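Local coordinates for protein fiber (Human adenovirus 26, PDB 6FJN) that forms the trimeric adenovirus fiber, whose terminal knob domain attaches the virion to receptors on the host cell, at the interface of chains A and B. Sequence-based numbering; all coordinates share one arbitrary frame. Chains: chain A/B, Fiber.

The interface of chains A and B. Residues chain A 117-121; chain B 42, 131-132, 172-174.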
loop_
_atom_site.group_PDB
_atom_site.type_symbol
_atom_site.label_atom_id
_atom_site.label_comp_id
_atom_site.label_asym_id
_atom_site.label_seq_id
_atom_site.Cartn_x
_atom_site.Cartn_y
_atom_site.Cartn_z
ATOM N N LYS A 117 -22.707 -14.076 5.388
ATOM C CA LYS A 117 -21.773 -13.102 4.798
ATOM C C LYS A 117 -20.427 -13.121 5.537
ATOM O O LYS A 117 -20.421 -12.999 6.759
ATOM C CB LYS A 117 -22.404 -11.686 4.814
ATOM C CG LYS A 117 -22.528 -10.975 6.177
ATOM C CD LYS A 117 -21.402 -9.972 6.457
ATOM C CE LYS A 117 -21.635 -8.613 5.796
ATOM N NZ LYS A 117 -20.411 -8.123 5.097
ATOM N N ASN A 118 -19.285 -13.349 4.879
ATOM C CA ASN A 118 -18.084 -13.053 5.617
ATOM C C ASN A 118 -17.863 -11.567 5.414
ATOM O O ASN A 118 -18.447 -10.853 4.576
ATOM C CB ASN A 118 -16.794 -13.943 5.434
ATOM C CG ASN A 118 -15.996 -14.137 6.784
ATOM O OD1 ASN A 118 -16.237 -13.410 7.761
ATOM N ND2 ASN A 118 -15.038 -15.109 6.828
ATOM N N TYR A 119 -17.120 -11.141 6.355
ATOM C CA TYR A 119 -16.758 -9.785 6.426
ATOM C C TYR A 119 -15.897 -9.359 5.257
ATOM O O TYR A 119 -14.935 -10.047 4.936
ATOM C CB TYR A 119 -15.986 -9.683 7.736
ATOM C CG TYR A 119 -16.896 -9.957 8.907
ATOM C CD1 TYR A 119 -17.963 -9.127 9.124
ATOM C CD2 TYR A 119 -16.782 -11.099 9.764
ATOM C CE1 TYR A 119 -18.863 -9.315 10.162
ATOM C CE2 TYR A 119 -17.692 -11.299 10.814
ATOM C CZ TYR A 119 -18.716 -10.387 10.988
ATOM O OH TYR A 119 -19.639 -10.547 12.000
ATOM N N SER A 120 -16.198 -8.205 4.652
ATOM C CA SER A 120 -15.410 -7.750 3.508
ATOM C C SER A 120 -13.955 -7.457 3.870
ATOM O O SER A 120 -13.130 -7.468 2.987
ATOM C CB SER A 120 -16.068 -6.540 2.856
ATOM O OG SER A 120 -17.387 -6.831 2.452
ATOM N N ARG A 121 -13.685 -7.195 5.155
ATOM C CA ARG A 121 -12.311 -6.903 5.542
ATOM C C ARG A 121 -11.372 -8.093 5.343
ATOM O O ARG A 121 -10.150 -7.917 5.326
ATOM C CB ARG A 121 -12.231 -6.430 6.990
ATOM C CG ARG A 121 -12.487 -7.513 8.037
ATOM C CD ARG A 121 -12.492 -6.941 9.436
ATOM N NE ARG A 121 -12.648 -8.015 10.400
ATOM C CZ ARG A 121 -12.931 -7.884 11.664
ATOM N NH1 ARG A 121 -13.029 -6.702 12.279
ATOM N NH2 ARG A 121 -13.128 -8.995 12.366
ATOM N N LEU B 42 -17.470 -1.380 8.665
ATOM C CA LEU B 42 -18.661 -2.243 8.535
ATOM C C LEU B 42 -19.818 -1.593 9.251
ATOM O O LEU B 42 -19.677 -1.262 10.461
ATOM C CB LEU B 42 -18.333 -3.590 9.212
ATOM C CG LEU B 42 -19.487 -4.506 9.498
ATOM C CD1 LEU B 42 -20.002 -5.078 8.230
ATOM C CD2 LEU B 42 -19.093 -5.590 10.483
ATOM N N GLY B 131 -18.830 -4.809 -0.167
ATOM C CA GLY B 131 -19.141 -6.228 -0.161
ATOM C C GLY B 131 -18.043 -7.104 -0.689
ATOM O O GLY B 131 -18.251 -8.270 -0.988
ATOM N N ALA B 132 -16.847 -6.547 -0.879
ATOM C CA ALA B 132 -15.753 -7.259 -1.524
ATOM C C ALA B 132 -16.186 -7.755 -2.894
ATOM O O ALA B 132 -15.773 -8.844 -3.310
ATOM C CB ALA B 132 -15.189 -8.359 -0.641
ATOM N N ASP B 172 -20.081 -2.382 3.844
ATOM C CA ASP B 172 -18.940 -3.149 4.337
ATOM C C ASP B 172 -17.913 -3.049 3.223
ATOM O O ASP B 172 -18.293 -3.137 2.035
ATOM C CB ASP B 172 -19.307 -4.606 4.570
ATOM C CG ASP B 172 -18.214 -5.370 5.334
ATOM O OD1 ASP B 172 -17.307 -4.765 5.818
ATOM O OD2 ASP B 172 -18.359 -6.613 5.470
ATOM N N VAL B 173 -16.663 -2.794 3.537
ATOM C CA VAL B 173 -15.637 -2.608 2.506
ATOM C C VAL B 173 -14.425 -3.450 2.751
ATOM O O VAL B 173 -14.117 -3.853 3.895
ATOM C CB VAL B 173 -15.245 -1.117 2.353
ATOM C CG1 VAL B 173 -16.355 -0.310 1.743
ATOM C CG2 VAL B 173 -14.750 -0.523 3.674
ATOM N N THR B 174 -13.713 -3.746 1.677
ATOM C CA THR B 174 -12.422 -4.401 1.748
ATOM C C THR B 174 -11.427 -3.580 2.555
ATOM O O THR B 174 -11.598 -2.384 2.791
ATOM C CB THR B 174 -11.897 -4.665 0.322
ATOM O OG1 THR B 174 -11.901 -3.449 -0.429
ATOM C CG2 THR B 174 -12.744 -5.691 -0.377
#
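B:Asp172 reaches across the subunit boundary of the fiber knob domain with its carboxylate and meets the loop of chain A that leads into the 3-10 helix 120-122. This patch is part of the interface between neighbouring copies in the knob trimer. With CG anti to the backbone N (chi1 -169°), the aspartate places OD2 over the start of that short helix, where the backbone N of A:Ser120 donates a nearly straight hydrogen bond of 2.8 Å to it. The donor lies above the carboxylate plane, 48° out of it. The amide at the helix start would suit a negative charge, so B:Asp172 probably acts as a cap supplied by the other subunit. OD2 also receives A:Lys117 NZ at 2.6 Å, as modelled on its anti lone pair, a salt bridge with the side-chain amine of the lysine, although that long side chain is poorly ordered.

Packing is tight around A:Ser120, which has 63 Å² hidden by chain B. Its CB sits 3.5 Å from B:Asp172 CG. The same CB lies 4.0 Å from the methyl CB of B:Ala132. The hydroxyl OG points toward B:Gly131 and makes a weak hydrogen bond to the same OD2.

The flank at A:Tyr119 is looser, with a modest 24 Å² of that residue hidden. A:Asn118 hides no surface against chain B; instead its amide oxygen OD1 accepts a hydrogen bond from the backbone N of A:Tyr119 within the loop. CD1 and CE1 of the tyrosine ring meet the CD2 methyl of B:Leu42, on strand 34-43, the two side chains crossing at a slant. That methyl sits outside the ring and raised from its plane, with B:Leu42 CD2 3.7 Å from A:Tyr119 CE1.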